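Local coordinates for protein alpha-acetolactate decarboxylase (Bacillus subtilis subsp. subtilis str. 168, PDB 5XNE) that converts (2S)-2-acetolactate into (R)-acetoin and carbon dioxide, a step of butanediol biosynthesis that may help control cell pH in the stationary stage, at residues N39-E44 against R124-Q129; N107-I112 against P161-G166; G153-F158 against Y172-I177. All coordinates share one frame; numbering follows the deposited sequence.

Contact 1 (N39-E44 against R124-Q129); sequences NKLDGE and RTVELQ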
ATOM      1  N   ASN B  39       3.832  10.099  18.903  1.00  7.25           N
ATOM      2  CA  ASN B  39       2.737   9.652  19.751  1.00  8.17           C
ATOM      3  C   ASN B  39       2.038  10.842  20.390  1.00  7.98           C
ATOM      4  O   ASN B  39       2.663  11.870  20.693  1.00  9.17           O
ATOM      5  CB  ASN B  39       3.233   8.668  20.807  1.00  7.58           C
ATOM      6  CG  ASN B  39       3.242   7.234  20.290  1.00  6.97           C
ATOM      7  OD1 ASN B  39       3.285   7.001  19.068  1.00  6.70           O
ATOM      8  ND2 ASN B  39       3.197   6.263  21.204  1.00  7.81           N
ATOM      9  N   LYS B  40       0.725  10.700  20.540  1.00  9.04           N
ATOM     10  CA  LYS B  40      -0.162  11.744  21.056  1.00  9.86           C
ATOM     11  C   LYS B  40      -0.269  12.959  20.126  1.00 10.25           C
ATOM     12  O   LYS B  40      -0.839  13.973  20.520  1.00  9.51           O
ATOM     13  CB  LYS B  40       0.291  12.202  22.453  1.00  9.20           C
ATOM     14  CG  LYS B  40       0.754  11.081  23.374  1.00 11.91           C
ATOM     15  CD  LYS B  40       0.962  11.596  24.803  1.00 13.18           C
ATOM     16  CE  LYS B  40      -0.386  11.912  25.443  1.00 17.39           C
ATOM     17  NZ  LYS B  40      -1.295  10.726  25.503  1.00 16.37           N
ATOM     18  N   LEU B  41       0.213  12.833  18.881  1.00  8.00           N
ATOM     19  CA  LEU B  41       0.337  13.980  17.959  1.00  8.29           C
ATOM     20  C   LEU B  41       1.184  15.093  18.575  1.00  9.93           C
ATOM     21  O   LEU B  41       0.967  16.270  18.305  1.00 10.26           O
ATOM     22  CB  LEU B  41      -1.024  14.562  17.556  1.00 10.85           C
ATOM     23  CG  LEU B  41      -1.984  13.714  16.739  1.00 14.02           C
ATOM     24  CD1 LEU B  41      -3.147  14.592  16.292  1.00 14.03           C
ATOM     25  CD2 LEU B  41      -1.282  13.085  15.541  1.00 11.83           C
ATOM     26  N   ASP B  42       2.168  14.716  19.382  1.00  9.42           N
ATOM     27  CA  ASP B  42       3.016  15.704  20.039  1.00  9.64           C
ATOM     28  C   ASP B  42       4.103  16.170  19.072  1.00  9.92           C
ATOM     29  O   ASP B  42       5.262  15.760  19.169  1.00  9.78           O
ATOM     30  CB  ASP B  42       3.608  15.110  21.310  1.00  9.59           C
ATOM     31  CG  ASP B  42       4.394  16.115  22.128  1.00 12.65           C
ATOM     32  OD1 ASP B  42       4.368  17.324  21.804  1.00 13.90           O
ATOM     33  OD2 ASP B  42       5.045  15.671  23.098  1.00 14.31           O
ATOM     34  N   GLY B  43       3.699  17.015  18.128  1.00  9.45           N
ATOM     35  CA  GLY B  43       4.640  17.606  17.194  1.00  8.52           C
ATOM     36  C   GLY B  43       4.749  16.933  15.834  1.00  8.78           C
ATOM     37  O   GLY B  43       4.224  15.842  15.594  1.00  8.76           O
ATOM     38  N   GLU B  44       5.456  17.626  14.948  1.00  7.30           N
ATOM     39  CA  GLU B  44       5.731  17.203  13.584  1.00  6.68           C
ATOM     40  C   GLU B  44       7.143  16.635  13.466  1.00  8.16           C
ATOM     41  O   GLU B  44       8.101  17.235  13.973  1.00  9.98           O
ATOM     42  CB  GLU B  44       5.595  18.393  12.634  1.00  9.08           C
ATOM     43  CG  GLU B  44       4.287  19.141  12.754  1.00  9.58           C
ATOM     44  CD  GLU B  44       3.159  18.439  12.007  1.00 10.99           C
ATOM     45  OE1 GLU B  44       3.456  17.515  11.221  1.00 13.65           O
ATOM     46  OE2 GLU B  44       1.984  18.818  12.193  1.00 11.52           O
ATOM     47  N   ARG B 124       1.496  24.182   9.808  1.00 13.57           N
ATOM     48  CA  ARG B 124       0.853  23.841  11.071  1.00 14.19           C
ATOM     49  C   ARG B 124       1.759  22.931  11.889  1.00 11.98           C
ATOM     50  O   ARG B 124       2.644  22.266  11.345  1.00 13.18           O
ATOM     51  CB  ARG B 124      -0.476  23.127  10.855  1.00 15.02           C
ATOM     52  CG  ARG B 124      -0.320  21.764  10.172  1.00 15.09           C
ATOM     53  CD  ARG B 124      -0.677  20.609  11.117  1.00 18.51           C
ATOM     54  NE  ARG B 124      -0.275  19.318  10.565  1.00 14.12           N
ATOM     55  CZ  ARG B 124      -1.122  18.553   9.891  1.00 18.68           C
ATOM     56  NH1 ARG B 124      -2.383  18.983   9.752  1.00 19.12           N
ATOM     57  NH2 ARG B 124      -0.738  17.376   9.386  1.00 21.79           N
ATOM     58  N   THR B 125       1.526  22.873  13.195  1.00 12.02           N
ATOM     59  CA  THR B 125       2.135  21.831  14.014  1.00 11.61           C
ATOM     60  C   THR B 125       1.042  21.193  14.848  1.00 15.88           C
ATOM     61  O   THR B 125       0.439  21.854  15.691  1.00 16.88           O
ATOM     62  CB  THR B 125       3.239  22.358  14.944  1.00 13.42           C
ATOM     63  OG1 THR B 125       2.695  23.374  15.803  1.00 16.09           O
ATOM     64  CG2 THR B 125       4.407  22.932  14.149  1.00 14.10           C
ATOM     65  N   VAL B 126       0.763  19.919  14.608  1.00 11.76           N
ATOM     66  CA  VAL B 126      -0.176  19.215  15.485  1.00 11.45           C
ATOM     67  C   VAL B 126       0.378  19.236  16.908  1.00 12.47           C
ATOM     68  O   VAL B 126       1.598  19.219  17.120  1.00 12.43           O
ATOM     69  CB  VAL B 126      -0.437  17.751  15.051  1.00 13.28           C
ATOM     70  CG1 VAL B 126      -1.240  17.705  13.743  1.00 15.99           C
ATOM     71  CG2 VAL B 126       0.868  16.972  14.945  1.00 11.58           C
ATOM     72  N   GLU B 127      -0.529  19.294  17.880  1.00 13.36           N
ATOM     73  CA  GLU B 127      -0.157  19.406  19.287  1.00 12.32           C
ATOM     74  C   GLU B 127      -0.609  18.204  20.092  1.00 11.48           C
ATOM     75  O   GLU B 127      -1.594  17.547  19.740  1.00 11.40           O
ATOM     76  CB  GLU B 127      -0.775  20.651  19.925  1.00 16.35           C
ATOM     77  CG  GLU B 127      -0.310  21.964  19.378  1.00 20.28           C
ATOM     78  CD  GLU B 127      -0.924  23.130  20.146  1.00 27.33           C
ATOM     79  OE1 GLU B 127      -2.169  23.251  20.147  1.00 28.42           O
ATOM     80  OE2 GLU B 127      -0.165  23.902  20.767  1.00 32.85           O
ATOM     81  N   LEU B 128       0.092  17.969  21.193  1.00 12.78           N
ATOM     82  CA  LEU B 128      -0.184  16.831  22.069  1.00 12.29           C
ATOM     83  C   LEU B 128      -1.662  16.755  22.444  1.00 14.19           C
ATOM     84  O   LEU B 128      -2.272  17.740  22.869  1.00 15.53           O
ATOM     85  CB  LEU B 128       0.705  16.902  23.327  1.00 13.98           C
ATOM     86  CG  LEU B 128       0.760  15.770  24.377  1.00 16.33           C
ATOM     87  CD1 LEU B 128       1.880  16.006  25.379  1.00 21.01           C
ATOM     88  CD2 LEU B 128      -0.529  15.610  25.164  1.00 27.32           C
ATOM     89  N   GLN B 129      -2.214  15.556  22.286  1.00 10.63           N
ATOM     90  CA  GLN B 129      -3.608  15.252  22.566  1.00 13.46           C
ATOM     91  C   GLN B 129      -3.742  14.487  23.867  1.00 14.11           C
ATOM     92  O   GLN B 129      -2.853  13.728  24.235  1.00 15.05           O
ATOM     93  CB  GLN B 129      -4.212  14.419  21.426  1.00 12.64           C
ATOM     94  CG  GLN B 129      -4.101  15.073  20.054  1.00 12.43           C
ATOM     95  CD  GLN B 129      -5.041  16.253  19.910  1.00 15.97           C
ATOM     96  OE1 GLN B 129      -6.256  16.119  20.090  1.00 16.76           O
ATOM     97  NE2 GLN B 129      -4.487  17.422  19.589  1.00 16.55           N
TER
HETATM   98  O   HOH W   1       2.723  19.305  21.290  1.00 15.25           O
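The connection between strands 33-37 and 44-48 meets the loop that leaves strand 117-124 beside the zinc site, and Glu-44 and Arg-124 tie the two together at the strand ends. Glu-44 OE2 accepts from Arg-124 NE at 2.8 Å as a salt bridge, the carboxylate and guanidinium planes lying 16° apart. The same oxygen takes the backbone Val-126 N at 2.9 Å in an almost straight bond (170° at the hydrogen). The arginine arrives on the syn side and the backbone N on the anti side, from opposite faces of the carboxylate, so one oxygen is gripped twice and the group's rotation is restrained. A bend at chi2 (-80°) brings the carboxylate of Glu-44 back to this loop.

Further along, the chains run roughly antiparallel without forming regular strands. Gln-129 N donates to Lys-40 O at 2.7 Å, whereas Gly-43 N makes only a weak bond to Val-126 O, 3.2 Å. Gly-43 N also donates to Leu-41 O at 2.8 Å, closing an inverse gamma turn centred on Asp-42. A water donates to Asp-42 OD1 and accepts from Leu-128 N; Arg-56 forms a salt bridge with the same carboxylate oxygen. The apolar contacts flank this backbone seam: Leu-41 CD1 reaches the aliphatic CG of Gln-129 at 3.9 Å, and Lys-40 lies alongside Leu-128, CE to CD2 at 3.7 Å, while its NZ bonds to Tyr-133 OH.

Around the contact, His-186 of strand 184-192 touches both Glu-44 and Arg-124. The arginine also rests on Phe-188 and on Met-136 of helix 136-139, and Gln-129 packs on Ala-139 of that helix.

Contact 2 (N107-I112 against P161-G166); sequences NLFYAI and PAYANG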
ATOM      1  N   ASN B 107       3.239   7.100 -11.160  1.00 10.16           N
ATOM      2  CA  ASN B 107       2.881   5.837 -10.529  1.00  8.32           C
ATOM      3  C   ASN B 107       3.972   5.306  -9.605  1.00  8.40           C
ATOM      4  O   ASN B 107       3.878   4.179  -9.119  1.00  8.59           O
ATOM      5  CB  ASN B 107       2.554   4.800 -11.604  1.00  8.02           C
ATOM      6  CG  ASN B 107       1.475   5.281 -12.544  1.00  9.89           C
ATOM      7  OD1 ASN B 107       0.548   5.986 -12.134  1.00 10.42           O
ATOM      8  ND2 ASN B 107       1.585   4.906 -13.819  1.00  8.87           N
ATOM      9  N   LEU B 108       5.005   6.113  -9.386  1.00  8.01           N
ATOM     10  CA  LEU B 108       6.117   5.737  -8.518  1.00  8.35           C
ATOM     11  C   LEU B 108       6.144   6.605  -7.275  1.00  7.46           C
ATOM     12  O   LEU B 108       5.436   7.597  -7.197  1.00  7.63           O
ATOM     13  CB  LEU B 108       7.452   5.857  -9.249  1.00  9.11           C
ATOM     14  CG  LEU B 108       7.560   5.067 -10.551  1.00 10.72           C
ATOM     15  CD1 LEU B 108       8.941   5.323 -11.171  1.00 11.23           C
ATOM     16  CD2 LEU B 108       7.326   3.591 -10.302  1.00 13.80           C
ATOM     17  N   PHE B 109       6.958   6.217  -6.299  1.00  8.29           N
ATOM     18  CA  PHE B 109       7.147   7.015  -5.079  1.00  8.71           C
ATOM     19  C   PHE B 109       8.390   7.887  -5.200  1.00  8.87           C
ATOM     20  O   PHE B 109       9.401   7.441  -5.745  1.00  9.19           O
ATOM     21  CB  PHE B 109       7.288   6.104  -3.859  1.00  8.59           C
ATOM     22  CG  PHE B 109       6.033   5.343  -3.513  1.00  8.84           C
ATOM     23  CD1 PHE B 109       5.664   4.204  -4.230  1.00 12.40           C
ATOM     24  CD2 PHE B 109       5.232   5.756  -2.455  1.00 10.56           C
ATOM     25  CE1 PHE B 109       4.494   3.508  -3.904  1.00 10.70           C
ATOM     26  CE2 PHE B 109       4.068   5.058  -2.123  1.00 10.14           C
ATOM     27  CZ  PHE B 109       3.710   3.940  -2.848  1.00 10.49           C
ATOM     28  N   TYR B 110       8.327   9.121  -4.693  1.00  7.75           N
ATOM     29  CA  TYR B 110       9.503   9.996  -4.700  1.00  7.28           C
ATOM     30  C   TYR B 110       9.701  10.658  -3.351  1.00  8.44           C
ATOM     31  O   TYR B 110       8.735  11.015  -2.678  1.00  9.98           O
ATOM     32  CB  TYR B 110       9.391  11.098  -5.772  1.00  9.18           C
ATOM     33  CG  TYR B 110       9.184  10.562  -7.161  1.00  9.78           C
ATOM     34  CD1 TYR B 110       7.904  10.319  -7.639  1.00 10.52           C
ATOM     35  CD2 TYR B 110      10.267  10.272  -7.981  1.00 10.82           C
ATOM     36  CE1 TYR B 110       7.695   9.811  -8.918  1.00 11.67           C
ATOM     37  CE2 TYR B 110      10.071   9.760  -9.260  1.00 12.86           C
ATOM     38  CZ  TYR B 110       8.779   9.533  -9.714  1.00 14.04           C
ATOM     39  OH  TYR B 110       8.568   9.025 -10.983  1.00 17.90           O
ATOM     40  N   ALA B 111      10.957  10.828  -2.966  1.00  8.70           N
ATOM     41  CA  ALA B 111      11.289  11.738  -1.884  1.00  7.36           C
ATOM     42  C   ALA B 111      11.732  13.032  -2.538  1.00  8.97           C
ATOM     43  O   ALA B 111      12.373  13.016  -3.602  1.00 10.72           O
ATOM     44  CB  ALA B 111      12.379  11.182  -0.998  1.00  8.61           C
ATOM     45  N   ILE B 112      11.385  14.152  -1.926  1.00  8.15           N
ATOM     46  CA  ILE B 112      11.728  15.436  -2.518  1.00  9.52           C
ATOM     47  C   ILE B 112      12.181  16.422  -1.456  1.00  8.26           C
ATOM     48  O   ILE B 112      11.633  16.488  -0.354  1.00  7.46           O
ATOM     49  CB  ILE B 112      10.543  16.007  -3.321  1.00 11.95           C
ATOM     50  CG1 ILE B 112      10.914  17.342  -3.984  1.00 13.04           C
ATOM     51  CG2 ILE B 112       9.352  16.203  -2.434  1.00 12.53           C
ATOM     52  CD1 ILE B 112       9.856  17.824  -4.963  1.00 19.31           C
ATOM     53  N   PRO B 161       1.801   8.117  -5.077  1.00  6.68           N
ATOM     54  CA  PRO B 161       0.800   7.809  -6.108  1.00  7.78           C
ATOM     55  C   PRO B 161      -0.601   7.682  -5.543  1.00 10.19           C
ATOM     56  O   PRO B 161      -0.769   7.295  -4.377  1.00  9.04           O
ATOM     57  CB  PRO B 161       1.262   6.450  -6.667  1.00 10.26           C
ATOM     58  CG  PRO B 161       2.679   6.332  -6.306  1.00 12.51           C
ATOM     59  CD  PRO B 161       2.836   7.077  -4.991  1.00  8.12           C
ATOM     60  N   ALA B 162      -1.605   7.956  -6.374  1.00 10.67           N
ATOM     61  CA  ALA B 162      -2.992   7.918  -5.912  1.00  9.72           C
ATOM     62  C   ALA B 162      -3.403   6.556  -5.340  1.00  9.69           C
ATOM     63  O   ALA B 162      -4.200   6.511  -4.402  1.00 10.36           O
ATOM     64  CB  ALA B 162      -3.936   8.321  -7.025  1.00 24.50           C
ATOM     65  N   TYR B 163      -2.872   5.460  -5.876  1.00 10.05           N
ATOM     66  CA  TYR B 163      -3.285   4.137  -5.389  1.00 11.21           C
ATOM     67  C   TYR B 163      -2.893   3.876  -3.925  1.00 11.48           C
ATOM     68  O   TYR B 163      -3.412   2.952  -3.301  1.00 12.84           O
ATOM     69  CB  TYR B 163      -2.740   3.019  -6.294  1.00 10.10           C
ATOM     70  CG  TYR B 163      -1.243   2.975  -6.462  1.00  9.44           C
ATOM     71  CD1 TYR B 163      -0.402   2.574  -5.412  1.00  7.77           C
ATOM     72  CD2 TYR B 163      -0.659   3.298  -7.684  1.00  8.68           C
ATOM     73  CE1 TYR B 163       0.971   2.532  -5.571  1.00  7.60           C
ATOM     74  CE2 TYR B 163       0.711   3.244  -7.854  1.00  7.05           C
ATOM     75  CZ  TYR B 163       1.527   2.857  -6.796  1.00  7.28           C
ATOM     76  OH  TYR B 163       2.879   2.816  -6.950  1.00  8.22           O
ATOM     77  N   ALA B 164      -2.015   4.702  -3.362  1.00  8.45           N
ATOM     78  CA  ALA B 164      -1.630   4.512  -1.960  1.00 10.02           C
ATOM     79  C   ALA B 164      -2.295   5.533  -1.034  1.00 11.54           C
ATOM     80  O   ALA B 164      -1.978   5.588   0.171  1.00 11.01           O
ATOM     81  CB  ALA B 164      -0.110   4.557  -1.806  1.00  9.45           C
ATOM     82  N   ASN B 165      -3.233   6.318  -1.562  1.00  8.97           N
ATOM     83  CA  ASN B 165      -3.942   7.272  -0.710  1.00  8.60           C
ATOM     84  C   ASN B 165      -4.690   6.538   0.398  1.00 11.46           C
ATOM     85  O   ASN B 165      -5.357   5.544   0.140  1.00 14.20           O
ATOM     86  CB  ASN B 165      -4.918   8.122  -1.518  1.00 10.37           C
ATOM     87  CG  ASN B 165      -5.290   9.425  -0.806  1.00 11.65           C
ATOM     88  OD1 ASN B 165      -4.460  10.056  -0.134  1.00 11.75           O
ATOM     89  ND2 ASN B 165      -6.547   9.826  -0.944  1.00 15.77           N
ATOM     90  N   GLY B 166      -4.575   7.028   1.626  1.00 12.02           N
ATOM     91  CA  GLY B 166      -5.119   6.304   2.760  1.00 13.60           C
ATOM     92  C   GLY B 166      -4.073   5.502   3.518  1.00 11.96           C
ATOM     93  O   GLY B 166      -4.122   5.460   4.749  1.00 11.79           O
TER
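Phe-109 and Pro-161 meet in a CH-pi contact, the apolar centre of this buried patch. Pro-161 CD stands 3.7 Å from the centroid of the Phe-109 ring and only 9° off its normal, so the methylene sits over the middle of the face. Pro-161 also serves a second ring within its own segment: its CB lies 3.4 Å above the plane of the Tyr-163 ring, displaced toward the rim. The proline is thereby wedged against two aromatic groups.

Other apolar contacts reach the far end of Phe-109. Its CE1 is 4.0 Å from Tyr-163 CE1, the two side chains slanting past each other, and its CZ lies 4.0 Å from the methyl CB of Ala-164.

The polar component is a single hydrogen bond. Tyr-163 OH donates to Asn-107 O at 2.7 Å from above the carbonyl plane, 38° out of it, although the acceptor itself lies near the plane of the phenol ring. With chi1 at 58°, CG of Tyr-163 sits between its backbone N and carbonyl carbon, and the ring reaches back beside Pro-161 toward the other segment. By contrast, Leu-108 O approaches Pro-161 CG at 3.2 Å and has no hydrogen-bond partner in the model.

The second subunit adjoins this patch: Asn-107 ND2 bonds to Phe-215 O and Ala-218 O of that chain, and Leu-209 of the second subunit packs on Leu-108 and Tyr-163. The arrangement is that of a 3-10 turn (162-164), just past the end of strand 151-160, folded over the start of its antiparallel neighbour, strand 109-115, at the dimer interface.

Contact 3 (G153-F158 against Y172-I177); sequences GTIVGF and YHLHFI. With ZN (zinc ion), chain D.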
ATOM      1  N   GLY B 153      15.751  27.692   4.652  1.00 15.10           N
ATOM      2  CA  GLY B 153      15.583  26.393   5.274  1.00 14.39           C
ATOM      3  C   GLY B 153      15.364  25.293   4.251  1.00 13.07           C
ATOM      4  O   GLY B 153      15.805  25.378   3.102  1.00 12.32           O
ATOM      5  N   THR B 154      14.640  24.261   4.670  1.00 11.45           N
ATOM      6  CA  THR B 154      14.462  23.076   3.855  1.00 10.59           C
ATOM      7  C   THR B 154      13.020  22.615   3.917  1.00 10.19           C
ATOM      8  O   THR B 154      12.482  22.446   5.000  1.00  9.63           O
ATOM      9  CB  THR B 154      15.375  21.930   4.329  1.00 11.92           C
ATOM     10  OG1 THR B 154      16.748  22.328   4.200  1.00 11.99           O
ATOM     11  CG2 THR B 154      15.139  20.647   3.517  1.00 12.05           C
ATOM     12  N   ILE B 155      12.404  22.438   2.755  1.00  9.64           N
ATOM     13  CA  ILE B 155      11.129  21.724   2.654  1.00  8.03           C
ATOM     14  C   ILE B 155      11.451  20.311   2.209  1.00  8.41           C
ATOM     15  O   ILE B 155      12.222  20.105   1.282  1.00  9.82           O
ATOM     16  CB  ILE B 155      10.169  22.381   1.668  1.00 10.67           C
ATOM     17  CG1 ILE B 155       9.689  23.732   2.211  1.00 13.72           C
ATOM     18  CG2 ILE B 155       8.979  21.462   1.385  1.00  9.70           C
ATOM     19  CD1 ILE B 155       8.752  24.483   1.280  1.00 14.18           C
ATOM     20  N   VAL B 156      10.870  19.331   2.883  1.00  8.31           N
ATOM     21  CA  VAL B 156      11.198  17.941   2.650  1.00  8.66           C
ATOM     22  C   VAL B 156       9.956  17.064   2.814  1.00  8.26           C
ATOM     23  O   VAL B 156       9.139  17.284   3.716  1.00  7.62           O
ATOM     24  CB  VAL B 156      12.289  17.535   3.614  1.00 10.74           C
ATOM     25  CG1 VAL B 156      11.920  18.037   4.876  1.00 23.26           C
ATOM     26  CG2 VAL B 156      12.317  16.120   3.831  1.00 21.23           C
ATOM     27  N   GLY B 157       9.814  16.078   1.938  1.00  7.58           N
ATOM     28  CA  GLY B 157       8.680  15.175   2.054  1.00  6.14           C
ATOM     29  C   GLY B 157       8.625  14.209   0.906  1.00  5.39           C
ATOM     30  O   GLY B 157       9.654  13.833   0.343  1.00  5.79           O
ATOM     31  N   PHE B 158       7.407  13.793   0.567  1.00  5.65           N
ATOM     32  CA  PHE B 158       7.219  12.705  -0.382  1.00  6.68           C
ATOM     33  C   PHE B 158       6.115  13.008  -1.371  1.00  6.93           C
ATOM     34  O   PHE B 158       5.149  13.707  -1.056  1.00  6.96           O
ATOM     35  CB  PHE B 158       6.883  11.403   0.349  1.00  6.35           C
ATOM     36  CG  PHE B 158       7.979  10.914   1.252  1.00  4.61           C
ATOM     37  CD1 PHE B 158       9.029  10.163   0.742  1.00  6.66           C
ATOM     38  CD2 PHE B 158       7.959  11.204   2.609  1.00  7.53           C
ATOM     39  CE1 PHE B 158      10.044   9.708   1.563  1.00  7.40           C
ATOM     40  CE2 PHE B 158       8.978  10.752   3.442  1.00  7.52           C
ATOM     41  CZ  PHE B 158      10.014   9.994   2.919  1.00  7.19           C
ATOM     42  N   TYR B 172       1.649  15.497  -3.011  1.00 10.03           N
ATOM     43  CA  TYR B 172       2.742  16.035  -2.211  1.00  9.11           C
ATOM     44  C   TYR B 172       2.388  16.069  -0.742  1.00 10.78           C
ATOM     45  O   TYR B 172       1.310  16.530  -0.355  1.00  9.59           O
ATOM     46  CB  TYR B 172       3.113  17.454  -2.658  1.00 10.68           C
ATOM     47  CG  TYR B 172       3.711  17.546  -4.039  1.00 13.72           C
ATOM     48  CD1 TYR B 172       5.082  17.401  -4.235  1.00 16.07           C
ATOM     49  CD2 TYR B 172       2.910  17.800  -5.148  1.00 12.15           C
ATOM     50  CE1 TYR B 172       5.634  17.496  -5.504  1.00 17.82           C
ATOM     51  CE2 TYR B 172       3.450  17.892  -6.419  1.00 13.43           C
ATOM     52  CZ  TYR B 172       4.810  17.743  -6.588  1.00 17.52           C
ATOM     53  OH  TYR B 172       5.345  17.841  -7.853  1.00 21.07           O
ATOM     54  N   HIS B 173       3.313  15.593   0.081  1.00  7.68           N
ATOM     55  CA  HIS B 173       3.193  15.730   1.519  1.00  8.11           C
ATOM     56  C   HIS B 173       4.544  16.247   2.011  1.00  6.94           C
ATOM     57  O   HIS B 173       5.540  15.540   1.949  1.00  7.11           O
ATOM     58  CB  HIS B 173       2.817  14.387   2.159  1.00  6.91           C
ATOM     59  CG  HIS B 173       2.651  14.444   3.647  1.00  9.64           C
ATOM     60  ND1 HIS B 173       2.409  13.321   4.401  1.00 11.56           N
ATOM     61  CD2 HIS B 173       2.687  15.484   4.512  1.00  9.60           C
ATOM     62  CE1 HIS B 173       2.293  13.664   5.675  1.00 11.64           C
ATOM     63  NE2 HIS B 173       2.471  14.971   5.771  1.00 10.70           N
ATOM     64  N   LEU B 174       4.563  17.494   2.461  1.00  7.20           N
ATOM     65  CA  LEU B 174       5.817  18.204   2.711  1.00  7.61           C
ATOM     66  C   LEU B 174       5.834  18.838   4.093  1.00  7.02           C
ATOM     67  O   LEU B 174       4.823  19.394   4.541  1.00  8.08           O
ATOM     68  CB  LEU B 174       6.034  19.298   1.650  1.00  8.91           C
ATOM     69  CG  LEU B 174       5.918  18.859   0.191  1.00  8.15           C
ATOM     70  CD1 LEU B 174       5.880  20.093  -0.708  1.00  9.79           C
ATOM     71  CD2 LEU B 174       7.056  17.944  -0.199  1.00  8.26           C
ATOM     72  N   HIS B 175       6.987  18.752   4.749  1.00  6.34           N
ATOM     73  CA  HIS B 175       7.228  19.468   5.997  1.00  7.05           C
ATOM     74  C   HIS B 175       8.351  20.488   5.782  1.00  8.20           C
ATOM     75  O   HIS B 175       9.048  20.427   4.777  1.00  7.14           O
ATOM     76  CB  HIS B 175       7.580  18.498   7.128  1.00  7.70           C
ATOM     77  CG  HIS B 175       6.418  17.685   7.622  1.00  6.89           C
ATOM     78  ND1 HIS B 175       6.487  16.898   8.745  1.00  8.09           N
ATOM     79  CD2 HIS B 175       5.156  17.541   7.138  1.00  7.61           C
ATOM     80  CE1 HIS B 175       5.322  16.300   8.944  1.00  7.20           C
ATOM     81  NE2 HIS B 175       4.498  16.673   7.981  1.00  7.14           N
ATOM     82  N   PHE B 176       8.514  21.408   6.727  1.00  7.95           N
ATOM     83  CA  PHE B 176       9.511  22.473   6.621  1.00  9.39           C
ATOM     84  C   PHE B 176      10.241  22.676   7.945  1.00  9.40           C
ATOM     85  O   PHE B 176       9.633  22.583   9.006  1.00  9.43           O
ATOM     86  CB  PHE B 176       8.826  23.779   6.194  1.00  9.37           C
ATOM     87  CG  PHE B 176       9.703  24.998   6.322  1.00 10.89           C
ATOM     88  CD1 PHE B 176      10.717  25.235   5.404  1.00 12.17           C
ATOM     89  CD2 PHE B 176       9.505  25.902   7.351  1.00 12.74           C
ATOM     90  CE1 PHE B 176      11.531  26.378   5.521  1.00 14.80           C
ATOM     91  CE2 PHE B 176      10.315  27.040   7.478  1.00 15.35           C
ATOM     92  CZ  PHE B 176      11.317  27.271   6.563  1.00 13.01           C
ATOM     93  N   ILE B 177      11.545  22.942   7.873  1.00  8.21           N
ATOM     94  CA  ILE B 177      12.289  23.408   9.043  1.00  8.78           C
ATOM     95  C   ILE B 177      13.240  24.523   8.596  1.00 10.82           C
ATOM     96  O   ILE B 177      13.823  24.467   7.509  1.00  9.93           O
ATOM     97  CB  ILE B 177      13.051  22.245   9.739  1.00  9.26           C
ATOM     98  CG1 ILE B 177      13.613  22.705  11.093  1.00 13.28           C
ATOM     99  CG2 ILE B 177      14.127  21.667   8.837  1.00 11.70           C
ATOM    100  CD1 ILE B 177      14.052  21.557  12.003  1.00 13.02           C
TER
HETATM  101 ZN    ZN D 301       2.369  16.019   7.759  1.00 16.43          ZN
HETATM  102  O   HOH W   2       0.324  15.020   8.200  1.00 19.92           O
HETATM  103  O   HOH W   3       2.746  14.099   8.838  1.00 15.45           O
HETATM  104  O   HOH W   4       1.727  16.509   9.908  1.00 15.72           O
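Ile-155 and Phe-176 face each other as a non-hydrogen-bonded pair on one side of a twisted antiparallel hairpin, whose strand directions differ by 151°. Ile-155 splits its two branches: CG1 meets Phe-176 CD1 at 3.7 Å, and CG2 meets Leu-174 CB, also at 3.7 Å. Leu-174 extends its CD2 to Gly-157 CA, 3.9 Å away, over backbone that carries no side chain.

His-173 and His-175 turn to the other side, opposite Phe-158 and Val-156 respectively. Their pairs are hydrogen-bonded in both directions; Val-156 N to His-175 O and His-175 N to Val-156 O are each 2.8 Å. The two imidazoles converge through different first torsions: CG of His-173 is anti to its backbone N (chi1 -179°), whereas that of His-175 is anti to its carbonyl carbon (-72°). Each then binds zinc through NE2, His-173 NE2 at 2.2 Å and His-175 NE2 at the same distance. Leu-45 O is hydrogen-bonded to His-175 ND1, a second-shell bond that would restrain the ring's rotation.

His-186 of the adjacent strand 184-192 and three waters complete a six-ligand, three-histidine zinc site, built on a His-X-His strand motif.

Contacts 1 and 2 lie on opposite sides of the chain's centre, their own centres about 24 Å apart, and contact 3 is nearer to both, about 17 Å and 15 Å away by centres. Along the chain, contact 1 closes before contact 3 opens, while contact 2 interleaves with each; its segment 161-166 belongs to the connection between the two strands of contact 3. Strands 109-115 and 151-160 are antiparallel neighbours, so contacts 2 and 3 share a sheet, with a probable hydrogen bond from Ile-112 N to Gly-157 O. On the face that carries the zinc ligands, Glu-44 OE1 packs 3.2 Å from His-175 CE1. The zinc-bearing hairpin thus connects the Glu-44/Arg-124 pair near the metal to the dimer interface.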